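Local structure of mitochondrial dynamics protein MID49 (Mus musculus, 4WOY) at residues A[245-250]-A[303-308]; A[254-259]-A[281-286]. The protein acts in the mitochondrial outer membrane as a receptor that recruits the fission mediator Drp1 to the mitochondrial surface and regulates its GTPase activity. The protein carries 1 engineered substitution. All coordinates share one frame; numbering follows the deposited sequence.

Contact 1 of 2, residues A[245-250]-A[303-308]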
ATOM      1  N   LEU A 245      -7.112  15.560   8.034  1.00 59.13           N
ATOM      2  CA  LEU A 245      -6.626  15.133   6.718  1.00 45.74           C
ATOM      3  C   LEU A 245      -6.095  13.719   6.703  1.00 45.04           C
ATOM      4  O   LEU A 245      -5.640  13.245   5.671  1.00 46.62           O
ATOM      5  CB  LEU A 245      -5.518  16.066   6.245  1.00 47.82           C
ATOM      6  CG  LEU A 245      -5.829  17.556   6.262  1.00 52.39           C
ATOM      7  CD1 LEU A 245      -4.615  18.324   5.743  1.00 48.77           C
ATOM      8  CD2 LEU A 245      -7.080  17.863   5.436  1.00 54.79           C
ATOM      9  N   VAL A 246      -6.118  13.063   7.858  1.00 55.67           N
ATOM     10  CA  VAL A 246      -5.468  11.759   8.031  1.00 60.18           C
ATOM     11  C   VAL A 246      -6.036  10.674   7.113  1.00 57.82           C
ATOM     12  O   VAL A 246      -5.332   9.724   6.744  1.00 61.79           O
ATOM     13  CB  VAL A 246      -5.544  11.311   9.518  1.00 75.12           C
ATOM     14  CG1 VAL A 246      -5.498   9.791   9.670  1.00 79.84           C
ATOM     15  CG2 VAL A 246      -4.416  11.955  10.297  1.00 65.64           C
ATOM     16  N   ARG A 247      -7.298  10.818   6.722  1.00 53.43           N
ATOM     17  CA  ARG A 247      -7.910   9.835   5.820  1.00 56.27           C
ATOM     18  C   ARG A 247      -7.300   9.917   4.405  1.00 54.30           C
ATOM     19  O   ARG A 247      -7.308   8.949   3.649  1.00 58.31           O
ATOM     20  CB  ARG A 247      -9.423  10.054   5.747  1.00 56.90           C
ATOM     21  CG  ARG A 247     -10.222   9.565   6.948  1.00 64.17           C
ATOM     22  CD  ARG A 247     -10.310   8.058   7.021  1.00 74.64           C
ATOM     23  NE  ARG A 247     -10.867   7.444   5.813  1.00 82.40           N
ATOM     24  CZ  ARG A 247     -12.165   7.345   5.542  1.00 79.89           C
ATOM     25  NH1 ARG A 247     -13.057   7.848   6.376  1.00 84.04           N
ATOM     26  NH2 ARG A 247     -12.576   6.751   4.432  1.00 75.32           N
ATOM     27  N   LEU A 248      -6.784  11.090   4.055  1.00 43.90           N
ATOM     28  CA  LEU A 248      -6.093  11.278   2.790  1.00 44.03           C
ATOM     29  C   LEU A 248      -4.760  10.602   2.932  1.00 49.43           C
ATOM     30  O   LEU A 248      -3.860  11.144   3.576  1.00 44.41           O
ATOM     31  CB  LEU A 248      -5.909  12.756   2.473  1.00 44.94           C
ATOM     32  CG  LEU A 248      -7.225  13.466   2.200  1.00 47.54           C
ATOM     33  CD1 LEU A 248      -6.991  14.926   1.846  1.00 36.16           C
ATOM     34  CD2 LEU A 248      -7.997  12.712   1.102  1.00 47.81           C
ATOM     35  N   GLY A 249      -4.648   9.398   2.382  1.00 49.84           N
ATOM     36  CA  GLY A 249      -3.447   8.611   2.570  1.00 44.28           C
ATOM     37  C   GLY A 249      -2.614   8.494   1.318  1.00 39.65           C
ATOM     38  O   GLY A 249      -2.871   9.149   0.320  1.00 43.71           O
ATOM     39  N   TRP A 250      -1.656   7.586   1.350  1.00 49.46           N
ATOM     40  CA  TRP A 250      -0.720   7.421   0.255  1.00 47.19           C
ATOM     41  C   TRP A 250      -1.416   7.234  -1.100  1.00 50.71           C
ATOM     42  O   TRP A 250      -1.075   7.884  -2.078  1.00 42.60           O
ATOM     43  CB  TRP A 250       0.156   6.221   0.541  1.00 37.99           C
ATOM     44  CG  TRP A 250       1.126   5.967  -0.529  1.00 46.77           C
ATOM     45  CD1 TRP A 250       0.901   5.297  -1.697  1.00 45.17           C
ATOM     46  CD2 TRP A 250       2.509   6.319  -0.524  1.00 46.30           C
ATOM     47  NE1 TRP A 250       2.052   5.243  -2.434  1.00 51.19           N
ATOM     48  CE2 TRP A 250       3.056   5.863  -1.740  1.00 48.83           C
ATOM     49  CE3 TRP A 250       3.337   6.973   0.389  1.00 43.48           C
ATOM     50  CZ2 TRP A 250       4.396   6.045  -2.070  1.00 49.68           C
ATOM     51  CZ3 TRP A 250       4.664   7.173   0.055  1.00 50.95           C
ATOM     52  CH2 TRP A 250       5.186   6.704  -1.163  1.00 49.56           C
ATOM     53  N   LEU A 303     -12.661   8.639  -3.077  1.00 55.10           N
ATOM     54  CA  LEU A 303     -13.477   9.411  -2.142  1.00 49.79           C
ATOM     55  C   LEU A 303     -14.867   8.843  -1.965  1.00 53.27           C
ATOM     56  O   LEU A 303     -15.698   9.447  -1.298  1.00 62.34           O
ATOM     57  CB  LEU A 303     -13.601  10.867  -2.591  1.00 48.75           C
ATOM     58  CG  LEU A 303     -12.385  11.774  -2.605  1.00 41.38           C
ATOM     59  CD1 LEU A 303     -12.866  13.145  -2.993  1.00 45.59           C
ATOM     60  CD2 LEU A 303     -11.654  11.756  -1.246  1.00 41.42           C
ATOM     61  N   GLY A 304     -15.120   7.697  -2.585  1.00 52.07           N
ATOM     62  CA  GLY A 304     -16.450   7.105  -2.624  1.00 58.79           C
ATOM     63  C   GLY A 304     -17.046   6.739  -1.281  1.00 61.39           C
ATOM     64  O   GLY A 304     -18.247   6.891  -1.059  1.00 68.68           O
ATOM     65  N   ASN A 305     -16.198   6.237  -0.392  1.00 60.33           N
ATOM     66  CA  ASN A 305     -16.629   5.795   0.916  1.00 63.85           C
ATOM     67  C   ASN A 305     -16.481   6.900   1.962  1.00 68.47           C
ATOM     68  O   ASN A 305     -16.569   6.638   3.157  1.00 75.85           O
ATOM     69  CB  ASN A 305     -15.843   4.549   1.343  1.00 71.35           C
ATOM     70  CG  ASN A 305     -14.335   4.797   1.419  1.00 82.92           C
ATOM     71  OD1 ASN A 305     -13.811   5.741   0.808  1.00 86.66           O
ATOM     72  ND2 ASN A 305     -13.628   3.941   2.165  1.00 82.45           N
ATOM     73  N   PHE A 306     -16.236   8.130   1.527  1.00 69.02           N
ATOM     74  CA  PHE A 306     -16.256   9.249   2.465  1.00 67.57           C
ATOM     75  C   PHE A 306     -17.686   9.727   2.690  1.00 70.27           C
ATOM     76  O   PHE A 306     -18.450   9.915   1.740  1.00 67.95           O
ATOM     77  CB  PHE A 306     -15.402  10.413   1.970  1.00 61.09           C
ATOM     78  CG  PHE A 306     -13.934  10.221   2.177  1.00 57.70           C
ATOM     79  CD1 PHE A 306     -13.274   9.131   1.630  1.00 55.95           C
ATOM     80  CD2 PHE A 306     -13.206  11.136   2.917  1.00 60.19           C
ATOM     81  CE1 PHE A 306     -11.903   8.962   1.818  1.00 54.22           C
ATOM     82  CE2 PHE A 306     -11.840  10.973   3.114  1.00 57.01           C
ATOM     83  CZ  PHE A 306     -11.184   9.888   2.565  1.00 51.28           C
ATOM     84  N   ARG A 307     -18.038   9.940   3.952  1.00 65.62           N
ATOM     85  CA  ARG A 307     -19.319  10.533   4.268  1.00 63.43           C
ATOM     86  C   ARG A 307     -19.238  12.035   3.954  1.00 60.37           C
ATOM     87  O   ARG A 307     -18.147  12.589   3.801  1.00 57.33           O
ATOM     88  CB  ARG A 307     -19.691  10.211   5.724  1.00 71.93           C
ATOM     89  CG  ARG A 307     -20.423  11.284   6.527  1.00 85.94           C
ATOM     90  CD  ARG A 307     -20.805  10.760   7.914  1.00 96.86           C
ATOM     91  NE  ARG A 307     -19.834   9.791   8.425  1.00103.94           N
ATOM     92  CZ  ARG A 307     -18.688  10.107   9.026  1.00105.51           C
ATOM     93  NH1 ARG A 307     -18.349  11.381   9.192  1.00108.32           N
ATOM     94  NH2 ARG A 307     -17.875   9.150   9.454  1.00102.70           N
ATOM     95  N   GLU A 308     -20.386  12.688   3.821  1.00 71.53           N
ATOM     96  CA  GLU A 308     -20.421  14.057   3.322  1.00 77.08           C
ATOM     97  C   GLU A 308     -19.675  15.027   4.237  1.00 74.27           C
ATOM     98  O   GLU A 308     -18.912  15.872   3.753  1.00 65.46           O
ATOM     99  CB  GLU A 308     -21.871  14.505   3.111  1.00 89.82           C
ATOM    100  CG  GLU A 308     -22.007  15.831   2.377  1.00 97.86           C
ATOM    101  CD  GLU A 308     -23.421  16.085   1.877  1.00109.19           C
ATOM    102  OE1 GLU A 308     -24.345  15.334   2.260  1.00115.54           O
ATOM    103  OE2 GLU A 308     -23.608  17.042   1.098  1.00109.86           O
TER
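R247 touches the ring of F306 twice, first with CB and then with the guanidinium. At the root, R247 CB sits 3.6 Å from F306 CZ. CG and CD arch away from the ring, and bends at chi2 and chi3 (the latter -56°) bring the chain back over it, so that R247 NE passes 4.1 Å from F306 CZ. CZ of R247 lies 4.2 Å from the ring centroid and 18° off the ring normal, the geometry of a cation-pi contact, with the two planes 30° apart in a tilted stack. At the tip, R247 NH2 comes to 3.5 Å from F306 CE1, above the rim. N305 stands at the guanidinium edge, where its ND2 is 3.8 Å from R247 NH2 without a hydrogen bond between them. The other face of F306 is covered by L303 CD2, 4.1 Å above its centre, and that methyl also meets L248 CD2 at 4.4 Å. Both segments, each with a type I turn, lie in the Mab-21 HhH/H2TH-like region. Because R247 NH1 also forms a salt bridge with E310 on helix 308-317, the cation is held by a carboxylate as well as the pi face, while L303 gives the ring's other face an apolar cover.

Contact 2 of 2, residues A[254-259]-A[281-286]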
ATOM      1  N   THR A 254      -1.361   9.858  -4.240  1.00 46.05           N
ATOM      2  CA  THR A 254      -0.729   9.330  -5.444  1.00 43.68           C
ATOM      3  C   THR A 254      -1.500   9.760  -6.683  1.00 49.18           C
ATOM      4  O   THR A 254      -0.930  10.153  -7.710  1.00 51.69           O
ATOM      5  CB  THR A 254      -0.665   7.801  -5.397  1.00 47.33           C
ATOM      6  OG1 THR A 254       0.240   7.401  -4.360  1.00 47.14           O
ATOM      7  CG2 THR A 254      -0.240   7.204  -6.766  1.00 47.27           C
ATOM      8  N   GLN A 255      -2.817   9.676  -6.567  1.00 51.60           N
ATOM      9  CA  GLN A 255      -3.708  10.013  -7.666  1.00 54.63           C
ATOM     10  C   GLN A 255      -3.533  11.477  -8.048  1.00 52.35           C
ATOM     11  O   GLN A 255      -3.561  11.840  -9.230  1.00 45.60           O
ATOM     12  CB  GLN A 255      -5.157   9.720  -7.263  1.00 51.52           C
ATOM     13  CG  GLN A 255      -5.654   8.315  -7.557  1.00 50.93           C
ATOM     14  CD  GLN A 255      -4.568   7.271  -7.676  1.00 51.22           C
ATOM     15  OE1 GLN A 255      -4.032   7.051  -8.753  1.00 53.49           O
ATOM     16  NE2 GLN A 255      -4.273   6.591  -6.584  1.00 50.16           N
ATOM     17  N   VAL A 256      -3.359  12.309  -7.021  1.00 50.96           N
ATOM     18  CA  VAL A 256      -3.153  13.737  -7.213  1.00 46.21           C
ATOM     19  C   VAL A 256      -1.877  13.977  -7.969  1.00 42.57           C
ATOM     20  O   VAL A 256      -1.861  14.763  -8.900  1.00 37.17           O
ATOM     21  CB  VAL A 256      -3.072  14.505  -5.899  1.00 46.12           C
ATOM     22  CG1 VAL A 256      -2.813  15.969  -6.206  1.00 49.87           C
ATOM     23  CG2 VAL A 256      -4.370  14.347  -5.096  1.00 42.84           C
ATOM     24  N   VAL A 257      -0.799  13.320  -7.553  1.00 40.08           N
ATOM     25  CA  VAL A 257       0.501  13.533  -8.190  1.00 47.54           C
ATOM     26  C   VAL A 257       0.576  12.901  -9.585  1.00 53.66           C
ATOM     27  O   VAL A 257       1.235  13.434 -10.475  1.00 57.05           O
ATOM     28  CB  VAL A 257       1.646  13.016  -7.304  1.00 50.40           C
ATOM     29  CG1 VAL A 257       3.012  13.131  -8.046  1.00 42.75           C
ATOM     30  CG2 VAL A 257       1.664  13.808  -5.999  1.00 42.54           C
ATOM     31  N   LEU A 258      -0.114  11.785  -9.793  1.00 52.23           N
ATOM     32  CA  LEU A 258      -0.191  11.228 -11.142  1.00 48.57           C
ATOM     33  C   LEU A 258      -0.918  12.189 -12.082  1.00 42.14           C
ATOM     34  O   LEU A 258      -0.532  12.346 -13.222  1.00 45.81           O
ATOM     35  CB  LEU A 258      -0.871   9.856 -11.137  1.00 48.24           C
ATOM     36  CG  LEU A 258       0.075   8.742 -10.659  1.00 47.56           C
ATOM     37  CD1 LEU A 258      -0.647   7.433 -10.427  1.00 42.36           C
ATOM     38  CD2 LEU A 258       1.227   8.552 -11.647  1.00 52.62           C
ATOM     39  N   HIS A 259      -1.965  12.841 -11.597  1.00 44.45           N
ATOM     40  CA  HIS A 259      -2.717  13.776 -12.414  1.00 48.89           C
ATOM     41  C   HIS A 259      -1.879  14.980 -12.827  1.00 54.04           C
ATOM     42  O   HIS A 259      -1.816  15.324 -14.004  1.00 48.37           O
ATOM     43  CB  HIS A 259      -3.967  14.239 -11.664  1.00 56.75           C
ATOM     44  CG  HIS A 259      -4.839  15.161 -12.457  1.00 62.63           C
ATOM     45  ND1 HIS A 259      -4.746  16.535 -12.371  1.00 63.79           N
ATOM     46  CD2 HIS A 259      -5.815  14.907 -13.360  1.00 64.60           C
ATOM     47  CE1 HIS A 259      -5.630  17.086 -13.182  1.00 60.93           C
ATOM     48  NE2 HIS A 259      -6.295  16.120 -13.790  1.00 63.93           N
ATOM     49  N   GLU A 281      -5.074  22.453  -4.663  1.00 50.94           N
ATOM     50  CA  GLU A 281      -6.139  22.965  -5.497  1.00 44.14           C
ATOM     51  C   GLU A 281      -6.941  21.842  -6.111  1.00 47.66           C
ATOM     52  O   GLU A 281      -8.176  21.875  -6.134  1.00 47.98           O
ATOM     53  CB  GLU A 281      -5.573  23.838  -6.609  1.00 45.15           C
ATOM     54  CG  GLU A 281      -5.438  25.293  -6.224  1.00 56.91           C
ATOM     55  CD  GLU A 281      -4.741  26.131  -7.284  1.00 68.47           C
ATOM     56  OE1 GLU A 281      -4.569  25.648  -8.434  1.00 67.98           O
ATOM     57  OE2 GLU A 281      -4.368  27.278  -6.963  1.00 71.05           O
ATOM     58  N   PHE A 282      -6.218  20.852  -6.615  1.00 44.10           N
ATOM     59  CA  PHE A 282      -6.837  19.721  -7.260  1.00 47.03           C
ATOM     60  C   PHE A 282      -7.637  18.931  -6.228  1.00 48.79           C
ATOM     61  O   PHE A 282      -8.768  18.502  -6.494  1.00 50.17           O
ATOM     62  CB  PHE A 282      -5.779  18.846  -7.939  1.00 45.49           C
ATOM     63  CG  PHE A 282      -6.356  17.661  -8.637  1.00 45.44           C
ATOM     64  CD1 PHE A 282      -6.964  17.807  -9.869  1.00 49.28           C
ATOM     65  CD2 PHE A 282      -6.327  16.407  -8.051  1.00 47.14           C
ATOM     66  CE1 PHE A 282      -7.530  16.727 -10.502  1.00 47.92           C
ATOM     67  CE2 PHE A 282      -6.886  15.319  -8.693  1.00 50.14           C
ATOM     68  CZ  PHE A 282      -7.491  15.487  -9.919  1.00 50.33           C
ATOM     69  N   LEU A 283      -7.064  18.780  -5.037  1.00 40.15           N
ATOM     70  CA  LEU A 283      -7.732  18.043  -3.970  1.00 38.02           C
ATOM     71  C   LEU A 283      -9.054  18.716  -3.613  1.00 49.51           C
ATOM     72  O   LEU A 283     -10.104  18.054  -3.574  1.00 49.68           O
ATOM     73  CB  LEU A 283      -6.828  17.947  -2.742  1.00 37.05           C
ATOM     74  CG  LEU A 283      -5.961  16.702  -2.632  1.00 40.19           C
ATOM     75  CD1 LEU A 283      -4.822  16.912  -1.643  1.00 43.56           C
ATOM     76  CD2 LEU A 283      -6.804  15.551  -2.173  1.00 41.91           C
ATOM     77  N   VAL A 284      -9.013  20.037  -3.417  1.00 45.46           N
ATOM     78  CA  VAL A 284     -10.199  20.794  -3.041  1.00 43.76           C
ATOM     79  C   VAL A 284     -11.285  20.694  -4.116  1.00 49.88           C
ATOM     80  O   VAL A 284     -12.470  20.558  -3.805  1.00 53.42           O
ATOM     81  CB  VAL A 284      -9.848  22.285  -2.783  1.00 45.72           C
ATOM     82  CG1 VAL A 284     -11.073  23.175  -2.909  1.00 51.65           C
ATOM     83  CG2 VAL A 284      -9.224  22.466  -1.397  1.00 45.80           C
ATOM     84  N   GLY A 285     -10.874  20.694  -5.378  1.00 56.46           N
ATOM     85  CA  GLY A 285     -11.809  20.541  -6.480  1.00 56.08           C
ATOM     86  C   GLY A 285     -12.412  19.146  -6.477  1.00 58.56           C
ATOM     87  O   GLY A 285     -13.614  18.989  -6.637  1.00 65.08           O
ATOM     88  N   SER A 286     -11.567  18.136  -6.274  1.00 45.68           N
ATOM     89  CA  SER A 286     -12.013  16.750  -6.207  1.00 48.94           C
ATOM     90  C   SER A 286     -13.010  16.544  -5.081  1.00 56.44           C
ATOM     91  O   SER A 286     -13.975  15.787  -5.219  1.00 55.10           O
ATOM     92  CB  SER A 286     -10.827  15.812  -5.984  1.00 43.21           C
ATOM     93  OG  SER A 286      -9.787  16.044  -6.930  1.00 42.65           O
TER
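The carbonyl oxygen of F282 accepts two hydrogen bonds from S286, one from S286 N and one from the side chain, OG to O at 2.7 Å. The hydroxyl donor approaches from above the carbonyl plane, 43° out of it, and S286 OG also lies 3.5 Å above one face of the F282 ring. This pair of bonds within helix 272-288 belongs to a helix-helix crossing in the Mab-21 HhH/H2TH-like region: the axes of 254-259 and 281-286 approach to 10.4 Å, with their N-to-C directions 116° apart. F282 buries the most surface of the residues here. With CG anti to the backbone N, its ring reaches across to H259, and the two rings form an offset stack, centroids 4.1 Å apart and planes at 23°. V256 divides its methyls between two partners: CG1 lies 4.0 Å from F282 CD2, and CG2 packs 3.8 Å from L283 CG, the side chains of V256 and L283 meeting at about a right angle. No hydrogen bond joins the segments, so apolar and aromatic packing carries the contact, grading from buried V256 and L283 to the exposed imidazole. There F282 CE1 sits over the centre of the H259 ring, 3.3 Å from H259 CE1.

In the fold
From the N terminus the chain first builds the nucleotidyltransferase-like part with its mixed sheet, then enters the helices of the Mab-21-like region. Past helix 228-241 it reaches 245-250, the opening side of contact 1, and at once starts helix 250-261, which carries 254-259. Helix 272-288 returns to close contact 2 across 21 intervening residues. Contact 1 closes later, after strand 300-301 and just before helix 308-317, so contact 2 is nested inside its loop. Their centres lie 13 Å apart, and they touch directly: L303 CD1 is 3.6 Å from S286 O, and L248 CD1 is 4.1 Å from L283 CD2. Helix 272-288 is thereby tied to both loops of contact 1.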